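Local coordinates for putative hexose oxidase (Nonomuraea sp. ATCC 39727, PDB 5AWV), which carries a covalently bound FAD cofactor and probably oxidises a sugar hydroxyl of teicoplanin-type glycopeptide antibiotics, at residues A[129-134]-A[152-157]; A[145-150]-A[173-178]; A[177-182]-A[227-232]. All coordinates share one frame; numbering follows the deposited sequence.

Contact 1 (A[129-134]-A[152-157]); sequences NTLSEV and GGVGVG. With FAD (flavin-adenine dinucleotide), chain M.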
# COMPACT_ATOMS: atom_id res chain seq x y z
N ASN A 129 9.79 2.22 5.00
CA ASN A 129 10.07 2.74 3.68
C ASN A 129 8.78 3.11 2.90
O ASN A 129 7.76 2.44 3.03
CB ASN A 129 10.77 1.68 2.80
CG ASN A 129 12.19 1.49 3.18
OD1 ASN A 129 12.99 2.39 3.00
ND2 ASN A 129 12.53 0.33 3.74
N THR A 130 8.86 4.13 2.07
CA THR A 130 7.82 4.35 1.04
C THR A 130 8.12 3.56 -0.20
O THR A 130 9.29 3.17 -0.41
CB THR A 130 7.71 5.85 0.70
OG1 THR A 130 8.94 6.30 0.16
CG2 THR A 130 7.42 6.67 1.93
N LEU A 131 7.09 3.33 -1.04
CA LEU A 131 7.28 2.75 -2.36
C LEU A 131 8.26 3.51 -3.21
O LEU A 131 9.13 2.90 -3.79
CB LEU A 131 5.96 2.62 -3.12
CG LEU A 131 4.94 1.67 -2.45
CD1 LEU A 131 3.70 1.45 -3.31
CD2 LEU A 131 5.59 0.31 -2.14
N SER A 132 8.22 4.81 -3.20
CA SER A 132 9.18 5.61 -3.93
C SER A 132 10.64 5.30 -3.54
O SER A 132 11.53 5.11 -4.41
CB SER A 132 8.83 7.09 -3.72
OG SER A 132 9.80 7.85 -4.35
N GLU A 133 10.89 5.20 -2.23
CA GLU A 133 12.25 4.87 -1.76
C GLU A 133 12.66 3.49 -2.20
O GLU A 133 13.78 3.28 -2.60
CB GLU A 133 12.36 4.99 -0.24
CG GLU A 133 12.22 6.43 0.28
CD GLU A 133 11.94 6.53 1.82
OE1 GLU A 133 11.23 5.71 2.45
OE2 GLU A 133 12.43 7.47 2.44
N VAL A 134 11.75 2.53 -2.13
CA VAL A 134 12.03 1.20 -2.51
C VAL A 134 12.36 1.15 -3.98
O VAL A 134 13.32 0.47 -4.38
CB VAL A 134 10.83 0.24 -2.23
CG1 VAL A 134 11.02 -1.12 -2.88
CG2 VAL A 134 10.53 0.08 -0.73
N GLY A 152 3.77 7.02 -4.66
CA GLY A 152 5.08 7.02 -4.05
C GLY A 152 5.11 7.05 -2.53
O GLY A 152 6.06 6.53 -1.94
N GLY A 153 4.08 7.65 -1.91
CA GLY A 153 4.06 7.79 -0.43
C GLY A 153 3.46 6.59 0.39
O GLY A 153 3.51 6.55 1.65
N VAL A 154 2.90 5.63 -0.30
CA VAL A 154 2.39 4.43 0.30
C VAL A 154 3.51 3.69 1.06
O VAL A 154 4.61 3.52 0.54
CB VAL A 154 1.77 3.56 -0.78
CG1 VAL A 154 1.62 2.09 -0.38
CG2 VAL A 154 0.45 4.20 -1.13
N GLY A 155 3.23 3.27 2.28
CA GLY A 155 4.21 2.51 3.05
C GLY A 155 4.32 1.03 2.73
O GLY A 155 3.34 0.31 2.48
N VAL A 156 5.53 0.54 2.83
CA VAL A 156 5.74 -0.89 2.71
C VAL A 156 4.88 -1.71 3.74
O VAL A 156 4.36 -2.79 3.43
CB VAL A 156 7.25 -1.18 2.83
CG1 VAL A 156 7.53 -2.68 3.04
CG2 VAL A 156 7.90 -0.70 1.55
N GLY A 157 4.80 -1.21 4.96
CA GLY A 157 4.20 -1.96 6.03
C GLY A 157 2.82 -2.46 5.74
O GLY A 157 2.58 -3.67 5.83
PA FAD M . -0.89 2.57 7.14
O1A FAD M . -2.09 3.49 7.22
O2A FAD M . 0.36 2.91 7.80
O5B FAD M . -1.31 1.10 7.56
C5B FAD M . -2.48 0.40 7.01
C4B FAD M . -2.88 -0.71 7.93
O4B FAD M . -1.87 -1.71 8.08
C3B FAD M . -3.27 -0.31 9.36
O3B FAD M . -4.25 -1.19 9.97
C2B FAD M . -1.93 -0.43 10.01
O2B FAD M . -2.07 -0.52 11.39
C1B FAD M . -1.34 -1.65 9.38
N9A FAD M . 0.10 -1.62 9.41
C8A FAD M . 0.96 -0.69 8.98
N7A FAD M . 2.24 -1.08 9.12
C5A FAD M . 2.23 -2.30 9.64
C6A FAD M . 3.25 -3.25 10.12
N6A FAD M . 4.53 -2.91 10.00
N1A FAD M . 2.81 -4.45 10.61
C2A FAD M . 1.48 -4.73 10.73
N3A FAD M . 0.48 -3.89 10.36
C4A FAD M . 0.83 -2.67 9.87
N1 FAD M . -2.68 -0.11 -3.22
C2 FAD M . -2.32 -0.87 -4.30
O2 FAD M . -2.24 -2.11 -4.17
N3 FAD M . -2.03 -0.33 -5.49
C4 FAD M . -1.94 1.01 -5.67
O4 FAD M . -1.61 1.50 -6.78
C4X FAD M . -2.27 1.89 -4.55
N5 FAD M . -2.21 3.27 -4.64
C5X FAD M . -2.43 4.09 -3.57
C6 FAD M . -2.27 5.48 -3.74
C7 FAD M . -2.61 6.26 -2.60
C7M FAD M . -2.51 7.81 -2.72
C8 FAD M . -3.02 5.67 -1.27
C8M FAD M . -3.11 6.51 -0.02
C9 FAD M . -3.09 4.26 -1.17
C9A FAD M . -2.84 3.47 -2.25
N10 FAD M . -2.92 2.06 -2.20
C10 FAD M . -2.62 1.25 -3.28
C1' FAD M . -3.37 1.37 -0.94
C2' FAD M . -2.24 0.91 -0.09
O2' FAD M . -1.77 -0.29 -0.67
C3' FAD M . -2.87 0.62 1.22
O3' FAD M . -3.46 1.85 1.64
C4' FAD M . -1.79 0.15 2.24
O4' FAD M . -2.49 -0.56 3.27
C5' FAD M . -1.13 1.36 2.83
O5' FAD M . -0.04 0.96 3.69
P FAD M . 0.62 2.04 4.63
O1P FAD M . 1.74 1.45 5.33
O2P FAD M . 0.92 3.33 3.93
O3P FAD M . -0.66 2.40 5.54

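Contact 2 (A[145-150]-A[173-178]); sequences TIPGGV and GSVVDY. With FAD (flavin-adenine dinucleotide), chain M.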
# COMPACT_ATOMS: atom_id res chain seq x y z
N THR A 145 13.04 -4.38 -9.33
CA THR A 145 11.90 -3.72 -8.79
C THR A 145 10.95 -4.71 -8.14
O THR A 145 11.16 -5.93 -8.19
CB THR A 145 11.20 -2.93 -9.91
OG1 THR A 145 10.39 -1.89 -9.35
CG2 THR A 145 10.40 -3.86 -10.91
N ILE A 146 9.88 -4.20 -7.52
CA ILE A 146 8.75 -5.06 -7.21
C ILE A 146 7.48 -4.50 -7.85
O ILE A 146 7.38 -3.28 -7.99
CB ILE A 146 8.56 -5.26 -5.68
CG1 ILE A 146 8.22 -3.91 -4.97
CG2 ILE A 146 9.76 -5.98 -5.07
CD1 ILE A 146 7.92 -4.03 -3.47
N PRO A 147 6.49 -5.36 -8.16
CA PRO A 147 5.32 -4.91 -8.89
C PRO A 147 4.23 -4.36 -7.98
O PRO A 147 3.15 -4.93 -7.82
CB PRO A 147 4.88 -6.17 -9.60
CG PRO A 147 5.24 -7.25 -8.64
CD PRO A 147 6.54 -6.84 -8.12
N GLY A 148 4.53 -3.25 -7.38
CA GLY A 148 3.70 -2.64 -6.39
C GLY A 148 3.01 -1.43 -6.89
O GLY A 148 2.92 -1.25 -8.12
N GLY A 149 2.51 -0.60 -5.97
CA GLY A 149 1.64 0.46 -6.28
C GLY A 149 2.33 1.66 -6.90
O GLY A 149 3.55 1.75 -6.88
N VAL A 150 1.52 2.56 -7.46
CA VAL A 150 2.07 3.78 -8.10
C VAL A 150 2.31 4.89 -7.10
O VAL A 150 3.26 5.64 -7.25
CB VAL A 150 1.12 4.34 -9.19
CG1 VAL A 150 1.66 5.65 -9.78
CG2 VAL A 150 0.90 3.32 -10.29
N GLY A 173 2.90 -10.22 -11.56
CA GLY A 173 2.11 -10.58 -10.40
C GLY A 173 2.01 -9.54 -9.30
O GLY A 173 2.40 -8.35 -9.46
N SER A 174 1.44 -9.96 -8.19
CA SER A 174 1.34 -9.12 -6.96
C SER A 174 2.68 -9.09 -6.27
O SER A 174 3.50 -10.04 -6.44
CB SER A 174 0.31 -9.68 -6.03
OG SER A 174 0.29 -9.01 -4.79
N VAL A 175 2.94 -8.01 -5.52
CA VAL A 175 4.12 -8.02 -4.66
C VAL A 175 4.18 -9.28 -3.77
O VAL A 175 5.28 -9.71 -3.40
CB VAL A 175 4.29 -6.76 -3.79
CG1 VAL A 175 4.30 -5.57 -4.70
CG2 VAL A 175 3.22 -6.62 -2.76
N VAL A 176 3.01 -9.84 -3.39
CA VAL A 176 3.04 -11.02 -2.51
C VAL A 176 3.59 -12.24 -3.17
O VAL A 176 3.95 -13.16 -2.46
CB VAL A 176 1.73 -11.35 -1.78
CG1 VAL A 176 1.37 -10.19 -0.91
CG2 VAL A 176 0.57 -11.73 -2.71
N ASP A 177 3.65 -12.28 -4.49
CA ASP A 177 4.18 -13.42 -5.20
C ASP A 177 5.73 -13.43 -5.10
O ASP A 177 6.39 -14.42 -5.48
CB ASP A 177 3.64 -13.40 -6.66
CG ASP A 177 2.08 -13.53 -6.71
OD1 ASP A 177 1.55 -14.23 -5.76
OD2 ASP A 177 1.42 -12.94 -7.63
N TYR A 178 6.29 -12.34 -4.56
CA TYR A 178 7.72 -12.22 -4.23
C TYR A 178 8.01 -12.24 -2.72
O TYR A 178 9.15 -12.04 -2.33
CB TYR A 178 8.35 -10.98 -4.90
CG TYR A 178 8.11 -11.06 -6.39
CD1 TYR A 178 8.98 -11.77 -7.22
CD2 TYR A 178 6.93 -10.61 -6.93
CE1 TYR A 178 8.70 -11.91 -8.55
CE2 TYR A 178 6.65 -10.75 -8.28
CZ TYR A 178 7.50 -11.45 -9.08
OH TYR A 178 7.28 -11.65 -10.45
PA FAD M . -0.89 2.57 7.14
O1A FAD M . -2.09 3.49 7.22
O2A FAD M . 0.36 2.91 7.80
O5B FAD M . -1.31 1.10 7.56
C5B FAD M . -2.48 0.40 7.01
C4B FAD M . -2.88 -0.71 7.93
O4B FAD M . -1.87 -1.71 8.08
C3B FAD M . -3.27 -0.31 9.36
O3B FAD M . -4.25 -1.19 9.97
C2B FAD M . -1.93 -0.43 10.01
O2B FAD M . -2.07 -0.52 11.39
C1B FAD M . -1.34 -1.65 9.38
N9A FAD M . 0.10 -1.62 9.41
C8A FAD M . 0.96 -0.69 8.98
N7A FAD M . 2.24 -1.08 9.12
C5A FAD M . 2.23 -2.30 9.64
C6A FAD M . 3.25 -3.25 10.12
N6A FAD M . 4.53 -2.91 10.00
N1A FAD M . 2.81 -4.45 10.61
C2A FAD M . 1.48 -4.73 10.73
N3A FAD M . 0.48 -3.89 10.36
C4A FAD M . 0.83 -2.67 9.87
N1 FAD M . -2.68 -0.11 -3.22
C2 FAD M . -2.32 -0.87 -4.30
O2 FAD M . -2.24 -2.11 -4.17
N3 FAD M . -2.03 -0.33 -5.49
C4 FAD M . -1.94 1.01 -5.67
O4 FAD M . -1.61 1.50 -6.78
C4X FAD M . -2.27 1.89 -4.55
N5 FAD M . -2.21 3.27 -4.64
C5X FAD M . -2.43 4.09 -3.57
C6 FAD M . -2.27 5.48 -3.74
C7 FAD M . -2.61 6.26 -2.60
C7M FAD M . -2.51 7.81 -2.72
C8 FAD M . -3.02 5.67 -1.27
C8M FAD M . -3.11 6.51 -0.02
C9 FAD M . -3.09 4.26 -1.17
C9A FAD M . -2.84 3.47 -2.25
N10 FAD M . -2.92 2.06 -2.20
C10 FAD M . -2.62 1.25 -3.28
C1' FAD M . -3.37 1.37 -0.94
C2' FAD M . -2.24 0.91 -0.09
O2' FAD M . -1.77 -0.29 -0.67
C3' FAD M . -2.87 0.62 1.22
O3' FAD M . -3.46 1.85 1.64
C4' FAD M . -1.79 0.15 2.24
O4' FAD M . -2.49 -0.56 3.27
C5' FAD M . -1.13 1.36 2.83
O5' FAD M . -0.04 0.96 3.69
P FAD M . 0.62 2.04 4.63
O1P FAD M . 1.74 1.45 5.33
O2P FAD M . 0.92 3.33 3.93
O3P FAD M . -0.66 2.40 5.54

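Contact 3 (A[177-182]-A[227-232]); sequences DYLYAV and YWMRVP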
# COMPACT_ATOMS: atom_id res chain seq x y z
N ASP A 177 3.65 -12.28 -4.49
CA ASP A 177 4.18 -13.42 -5.20
C ASP A 177 5.73 -13.43 -5.10
O ASP A 177 6.39 -14.42 -5.48
CB ASP A 177 3.64 -13.40 -6.66
CG ASP A 177 2.08 -13.53 -6.71
OD1 ASP A 177 1.55 -14.23 -5.76
OD2 ASP A 177 1.42 -12.94 -7.63
N TYR A 178 6.29 -12.34 -4.56
CA TYR A 178 7.72 -12.22 -4.23
C TYR A 178 8.01 -12.24 -2.72
O TYR A 178 9.15 -12.04 -2.33
CB TYR A 178 8.35 -10.98 -4.90
CG TYR A 178 8.11 -11.06 -6.39
CD1 TYR A 178 8.98 -11.77 -7.22
CD2 TYR A 178 6.93 -10.61 -6.93
CE1 TYR A 178 8.70 -11.91 -8.55
CE2 TYR A 178 6.65 -10.75 -8.28
CZ TYR A 178 7.50 -11.45 -9.08
OH TYR A 178 7.28 -11.65 -10.45
N LEU A 179 7.02 -12.47 -1.88
CA LEU A 179 7.22 -12.43 -0.42
C LEU A 179 7.83 -13.74 0.05
O LEU A 179 7.18 -14.80 0.07
CB LEU A 179 5.97 -12.11 0.33
CG LEU A 179 6.17 -12.05 1.87
CD1 LEU A 179 7.07 -10.94 2.37
CD2 LEU A 179 4.85 -11.97 2.54
N TYR A 180 9.10 -13.68 0.41
CA TYR A 180 9.84 -14.91 0.80
C TYR A 180 9.68 -15.13 2.28
O TYR A 180 9.48 -16.28 2.72
CB TYR A 180 11.34 -14.82 0.38
CG TYR A 180 12.16 -15.93 0.93
CD1 TYR A 180 12.01 -17.21 0.41
CD2 TYR A 180 13.05 -15.72 2.02
CE1 TYR A 180 12.75 -18.30 0.96
CE2 TYR A 180 13.80 -16.79 2.53
CZ TYR A 180 13.61 -18.07 2.00
OH TYR A 180 14.30 -19.16 2.43
N ALA A 181 9.74 -14.06 3.05
CA ALA A 181 9.65 -14.16 4.51
C ALA A 181 9.25 -12.93 5.18
O ALA A 181 9.46 -11.82 4.67
CB ALA A 181 11.01 -14.59 5.11
N VAL A 182 8.76 -13.07 6.39
CA VAL A 182 8.44 -11.96 7.23
C VAL A 182 9.02 -12.17 8.63
O VAL A 182 9.01 -13.29 9.12
CB VAL A 182 6.95 -11.71 7.54
CG1 VAL A 182 6.27 -10.88 6.49
CG2 VAL A 182 6.16 -13.01 7.80
N TYR A 227 10.33 -7.43 5.86
CA TYR A 227 9.89 -8.27 4.74
C TYR A 227 11.11 -8.68 3.95
O TYR A 227 11.99 -7.84 3.77
CB TYR A 227 8.99 -7.49 3.78
CG TYR A 227 7.64 -7.07 4.28
CD1 TYR A 227 6.56 -7.96 4.29
CD2 TYR A 227 7.38 -5.77 4.66
CE1 TYR A 227 5.28 -7.57 4.72
CE2 TYR A 227 6.08 -5.36 5.04
CZ TYR A 227 5.04 -6.28 5.07
OH TYR A 227 3.72 -5.89 5.44
N TRP A 228 11.17 -9.94 3.52
CA TRP A 228 12.18 -10.38 2.58
C TRP A 228 11.54 -10.81 1.30
O TRP A 228 10.61 -11.64 1.29
CB TRP A 228 13.01 -11.56 3.11
CG TRP A 228 13.99 -11.20 4.19
CD1 TRP A 228 15.30 -10.82 4.04
CD2 TRP A 228 13.78 -11.27 5.59
NE1 TRP A 228 15.88 -10.64 5.27
CE2 TRP A 228 14.98 -10.92 6.23
CE3 TRP A 228 12.67 -11.59 6.38
CZ2 TRP A 228 15.11 -10.88 7.65
CZ3 TRP A 228 12.81 -11.60 7.76
CH2 TRP A 228 14.03 -11.26 8.38
N MET A 229 12.07 -10.27 0.22
CA MET A 229 11.43 -10.39 -1.14
C MET A 229 12.41 -11.05 -2.10
O MET A 229 13.59 -10.66 -2.16
CB MET A 229 11.07 -9.00 -1.69
CG MET A 229 10.36 -8.06 -0.75
SD MET A 229 8.76 -8.69 -0.21
CE MET A 229 7.84 -8.46 -1.74
N ARG A 230 11.92 -12.02 -2.87
CA ARG A 230 12.67 -12.61 -3.91
C ARG A 230 11.76 -13.48 -4.83
O ARG A 230 10.70 -13.96 -4.41
CB ARG A 230 13.82 -13.53 -3.32
CG ARG A 230 13.32 -14.65 -2.42
CD ARG A 230 14.36 -15.81 -2.30
NE ARG A 230 14.43 -16.49 -3.57
CZ ARG A 230 15.53 -16.99 -4.14
NH1 ARG A 230 16.71 -16.89 -3.59
NH2 ARG A 230 15.41 -17.58 -5.32
N VAL A 231 12.21 -13.68 -6.05
CA VAL A 231 11.57 -14.60 -7.00
C VAL A 231 11.50 -16.02 -6.41
O VAL A 231 12.35 -16.43 -5.63
CB VAL A 231 12.25 -14.65 -8.37
CG1 VAL A 231 12.32 -13.31 -8.99
CG2 VAL A 231 13.67 -15.24 -8.26
N PRO A 232 10.42 -16.76 -6.72
CA PRO A 232 10.39 -18.13 -6.18
C PRO A 232 11.33 -19.11 -6.95
O PRO A 232 11.68 -20.13 -6.44
CB PRO A 232 8.89 -18.50 -6.26
CG PRO A 232 8.39 -17.74 -7.40
CD PRO A 232 9.23 -16.45 -7.52

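Contact 1 (A[129-134]-A[152-157])
Leu131 and Val154 lie side by side and point the same way, CD1 of Leu131 resting 3.6 Å from CG1 of Val154. That branch of Val154 stands anti to the backbone N (chi1 160°), and the other is turned to the cofactor, CG2 of Val154 lying 3.5 Å from FAD C9. One valine thus touches both helix 131-142 and the flavin ring. A second pair, Val134 and Val156, crosses at about a right angle, with CG2 of Val134 3.6 Å from CG2 of Val156. The backbones supply the polar part. Val156 N bonds to Asn129 O and Leu131 N to Val154 O, on either side of the single bridge between Thr130 and Gly155. Ser132 N meets Gly152 O at 3.0 Å. Thr130 and Glu133 form a capping box: Glu133 N donates to Thr130 OG1 and Thr130 N to Glu133 OE1, 2.9 Å away. Gly155, the N-cap of helix 156-161, gives its N-H to FAD O2P at 2.8 Å. A glycine-rich loop that hands main-chain N-H to the cofactor diphosphate at a helix start is consistent with the PCMH-type FAD-binding domain of this oxidoreductase family.

Contact 2 (A[145-150]-A[173-178])
Pro147 and Val175 bring the two chains nearest, their CA atoms 5.4 Å apart, where an inverse gamma turn centred on Pro147 passes the 3-10 turn 175-178 without a hydrogen bond between them. Van der Waals contact carries the meeting. The pyrrolidine ring pushes its CG against the main chain, CG of Pro147 lying 3.2 Å from Gly173 O, and the same carbon comes within 3.8 Å of CE2 of Tyr178. The phenol is tied at its far end, since its OH bonds to Phe172 O. Val175 has CG1 anti to its carbonyl carbon (chi1 -56°), which sets that methyl 3.4 Å from Gly148 CA and equally near Pro147 O. CD1 of Ile146 adds a looser touch, 4.1 Å from CG1 of Val175. The turn bearing Val175 is braced from within: Val176 N donates to Ser174 OG in an ST turn, and Asp177 OD2 receives Ser174 N from above the carboxylate plane, while Asp177 OD1 is salt-bridged to Arg420. Further along, Val150 N makes a weak bond of 3.4 Å to FAD O4. In the fold, Ile146 leans on Tyr135 and Leu138 of helix 131-142 and Pro147 on Ser169 and Phe172 of helix 169-172, while segment 173-178 links helix 169-172 to strand 179-187.

Contact 3 (A[177-182]-A[227-232])
Tyr180 presents one ring face to Arg230, whose CD stands 4.2 Å from the ring centroid of Tyr180 and 27° off the normal, a CH-pi contact, while CB of Trp228 sits at the ring's edge. Tyr180 and Arg230 run alongside each other, CG of Tyr180 anti to its backbone N and CG of Arg230 between its own backbone N and carbonyl carbon (chi1 59°), which brings the two chains together. The guanidinium, turned 55° from the ring plane, reaches back: NE and NH2 of Arg230 grip Val231 O side-on, NE at 2.9 Å. NH1 bonds to Asn121 O. The other aromatics work by their edges. Trp228 sets its indole edge against the main chain at Ala181 O and Val182 C, with CE3 of Trp228 3.7 Å from CB of Ala181. CD1 of Leu179 meets the ring edge of Tyr227, 3.6 Å from CD1 of Tyr227, and Tyr178 receives the backbone of Val231. The strands carrying these rings run antiparallel with a classic beta bulge, where Trp228 O accepts from Tyr180 N at 2.7 Å and Ala181 N at 3.1 Å. On the two sides of the bulge the pairs Leu179-Met229 and Val182-Tyr227 share one face, Ala181 and Trp228 the other. Strands 179-187 and 223-229 are inner neighbours of a five-stranded antiparallel sheet, flanked by strands 193-199 and 122-125. Helix 156-161 packs on Tyr227 and Met229, whereas Trp228 touches Val197 and Leu124 and bonds through NE1 to Asp117.

Contacts 1 and 2 both border FAD, and each also touches contact 3 in the sheet. Along the chain the segments of contacts 1 and 2 alternate, and contact 3 begins where contact 2 ends, sharing Asp177 and Tyr178. The centres of contacts 1 and 2 lie about 12 Å apart, those of 2 and 3 about 10 Å, and those of 1 and 3 about 16 Å. CD1 of Leu131 packs 3.6 Å from Gly149 N. CE of Met229 packs on Val175 O, while Tyr227 OH probably bonds to Gly157 O. The diphosphate loop is thereby joined to the five-stranded antiparallel sheet through Tyr227, and the flavin-side loop by way of segment 173-178.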